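Local coordinates for membrane-fusion protein (Streptococcus pneumoniae, PDB 5XU0) that serves as the membrane fusion protein of a MacAB-like efflux pump, probably assembling into a hexameric channel for exported substrates, at the interface of chains A and B. Sequence-based numbering; all coordinates share one arbitrary frame. Chains: chain A/B, Membrane-fusion protein.

The interface of chains A and B. Residues chain A 202-203, 255-257; chain B 185-186, 235-237, 239.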
loop_
_atom_site.group_PDB
_atom_site.type_symbol
_atom_site.label_atom_id
_atom_site.label_comp_id
_atom_site.label_asym_id
_atom_site.label_seq_id
_atom_site.Cartn_x
_atom_site.Cartn_y
_atom_site.Cartn_z
ATOM N N LYS A 202 -18.982 -42.979 0.931
ATOM C CA LYS A 202 -18.715 -43.756 2.138
ATOM C C LYS A 202 -19.766 -43.578 3.227
ATOM O O LYS A 202 -19.776 -44.362 4.182
ATOM C CB LYS A 202 -17.338 -43.383 2.698
ATOM C CG LYS A 202 -17.292 -42.018 3.373
ATOM C CD LYS A 202 -15.904 -41.701 3.913
ATOM C CE LYS A 202 -15.907 -40.401 4.709
ATOM N NZ LYS A 202 -14.543 -40.023 5.177
ATOM N N VAL A 203 -20.637 -42.573 3.127
ATOM C CA VAL A 203 -21.691 -42.391 4.119
ATOM C C VAL A 203 -23.014 -43.018 3.688
ATOM O O VAL A 203 -23.882 -43.247 4.543
ATOM C CB VAL A 203 -21.895 -40.896 4.452
ATOM C CG1 VAL A 203 -20.552 -40.196 4.613
ATOM C CG2 VAL A 203 -22.730 -40.217 3.386
ATOM N N GLY A 255 -18.567 -31.285 -0.557
ATOM C CA GLY A 255 -17.436 -31.748 0.215
ATOM C C GLY A 255 -17.399 -33.231 0.499
ATOM O O GLY A 255 -16.419 -33.702 1.094
ATOM N N PHE A 256 -18.429 -33.983 0.109
ATOM C CA PHE A 256 -18.426 -35.428 0.311
ATOM C C PHE A 256 -17.304 -36.077 -0.489
ATOM O O PHE A 256 -17.141 -35.808 -1.682
ATOM C CB PHE A 256 -19.771 -36.031 -0.105
ATOM C CG PHE A 256 -20.757 -36.163 1.018
ATOM C CD1 PHE A 256 -20.486 -35.638 2.272
ATOM C CD2 PHE A 256 -21.961 -36.816 0.817
ATOM C CE1 PHE A 256 -21.404 -35.763 3.301
ATOM C CE2 PHE A 256 -22.880 -36.943 1.839
ATOM C CZ PHE A 256 -22.601 -36.417 3.082
ATOM N N SER A 257 -16.531 -36.936 0.169
ATOM C CA SER A 257 -15.505 -37.708 -0.515
ATOM C C SER A 257 -16.153 -38.856 -1.276
ATOM O O SER A 257 -16.914 -39.642 -0.714
ATOM C CB SER A 257 -14.482 -38.249 0.478
ATOM O OG SER A 257 -13.961 -37.215 1.300
ATOM N N GLU B 185 -18.290 -35.900 7.577
ATOM C CA GLU B 185 -19.269 -36.202 6.538
ATOM C C GLU B 185 -20.323 -37.170 7.060
ATOM O O GLU B 185 -21.496 -37.094 6.672
ATOM C CB GLU B 185 -18.567 -36.773 5.303
ATOM C CG GLU B 185 -17.397 -35.937 4.811
ATOM C CD GLU B 185 -16.778 -36.476 3.533
ATOM O OE1 GLU B 185 -17.433 -37.289 2.846
ATOM O OE2 GLU B 185 -15.633 -36.083 3.214
ATOM N N TYR B 186 -19.924 -38.075 7.958
ATOM C CA TYR B 186 -20.869 -39.007 8.562
ATOM C C TYR B 186 -21.910 -38.271 9.397
ATOM O O TYR B 186 -23.113 -38.526 9.276
ATOM C CB TYR B 186 -20.124 -40.026 9.426
ATOM C CG TYR B 186 -19.272 -41.012 8.658
ATOM C CD1 TYR B 186 -19.833 -41.842 7.697
ATOM C CD2 TYR B 186 -17.909 -41.122 8.904
ATOM C CE1 TYR B 186 -19.061 -42.748 6.995
ATOM C CE2 TYR B 186 -17.128 -42.026 8.208
ATOM C CZ TYR B 186 -17.710 -42.837 7.256
ATOM O OH TYR B 186 -16.936 -43.736 6.560
ATOM N N THR B 235 -9.080 -39.306 6.465
ATOM C CA THR B 235 -9.639 -38.367 5.503
ATOM C C THR B 235 -11.063 -37.966 5.884
ATOM O O THR B 235 -11.640 -38.448 6.863
ATOM C CB THR B 235 -9.615 -38.971 4.097
ATOM O OG1 THR B 235 -10.445 -38.194 3.225
ATOM C CG2 THR B 235 -10.119 -40.410 4.129
ATOM N N GLY B 236 -11.628 -37.071 5.073
ATOM C CA GLY B 236 -12.960 -36.544 5.286
ATOM C C GLY B 236 -12.967 -35.036 5.435
ATOM O O GLY B 236 -12.102 -34.474 6.112
ATOM N N SER B 237 -13.922 -34.365 4.798
ATOM C CA SER B 237 -14.078 -32.930 4.973
ATOM C C SER B 237 -14.989 -32.648 6.165
ATOM O O SER B 237 -15.792 -33.489 6.576
ATOM C CB SER B 237 -14.630 -32.276 3.702
ATOM O OG SER B 237 -15.895 -32.808 3.352
ATOM N N TYR B 239 -17.570 -29.957 8.402
ATOM C CA TYR B 239 -18.592 -28.930 8.243
ATOM C C TYR B 239 -18.878 -28.252 9.572
ATOM O O TYR B 239 -19.184 -28.942 10.549
ATOM C CB TYR B 239 -19.884 -29.545 7.695
ATOM C CG TYR B 239 -19.688 -30.370 6.448
ATOM C CD1 TYR B 239 -19.885 -29.816 5.192
ATOM C CD2 TYR B 239 -19.306 -31.703 6.524
ATOM C CE1 TYR B 239 -19.707 -30.563 4.050
ATOM C CE2 TYR B 239 -19.123 -32.458 5.384
ATOM C CZ TYR B 239 -19.326 -31.884 4.150
ATOM O OH TYR B 239 -19.148 -32.632 3.009
#
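Hydrogen bonding in this lateral patch, where unlike surfaces of two copies in the deposited six-copy assembly meet, perhaps as they do in the channel, centres on the carboxylate of B:Glu185, which reaches across to the backbone and hydroxyl of A:Ser257. Its CG lies anti to the carbonyl carbon (chi1 -51°) and the chain then runs extended, carrying both oxygens to chain A. OE1 accepts the amide N of A:Ser257 at 2.8 Å, nearly straight at the hydrogen (163°) but from above the carboxylate plane. OE2 takes the A:Ser257 hydroxyl OG, also at 2.8 Å, on its syn lone pair. Within chain B, the amide N of B:Ser237 meets the anti lone pair of the same OE2 at 2.9 Å, so the two donors fix the rotation of the carboxylate. B:Ser237 OG lies over OE2 as a longer, at best shared, bond; it points mainly to the carbonyl O of A:Gly255, 2.5 Å away, standing above the carbonyl plane.

Electrostatics may add to this: A:Lys202 NZ lies 4.5 Å from B:Glu185 OE2, without contact, and could help stabilise a negative carboxylate.

Apolar packing flanks the polar centre. The A:Phe256 ring slides antiparallel past B:Glu185, its plane 15° from the carboxylate, with CE1 3.6 Å from the glutamate CB. Next to this ring, A:Val203 CG1 touches B:Tyr186 CD1 at 3.6 Å, while the extended A:Lys202 chain crosses the phenol end at about a right angle, its CE 4.0 Å from the tyrosine CZ.

In the fold, chain A contributes two loop segments, 202-203 and 255-257, the latter just before strand 258-260; chain B answers with the start of helix 185-190 and the loop leading into strand 239-246, well away from the long helical hairpins.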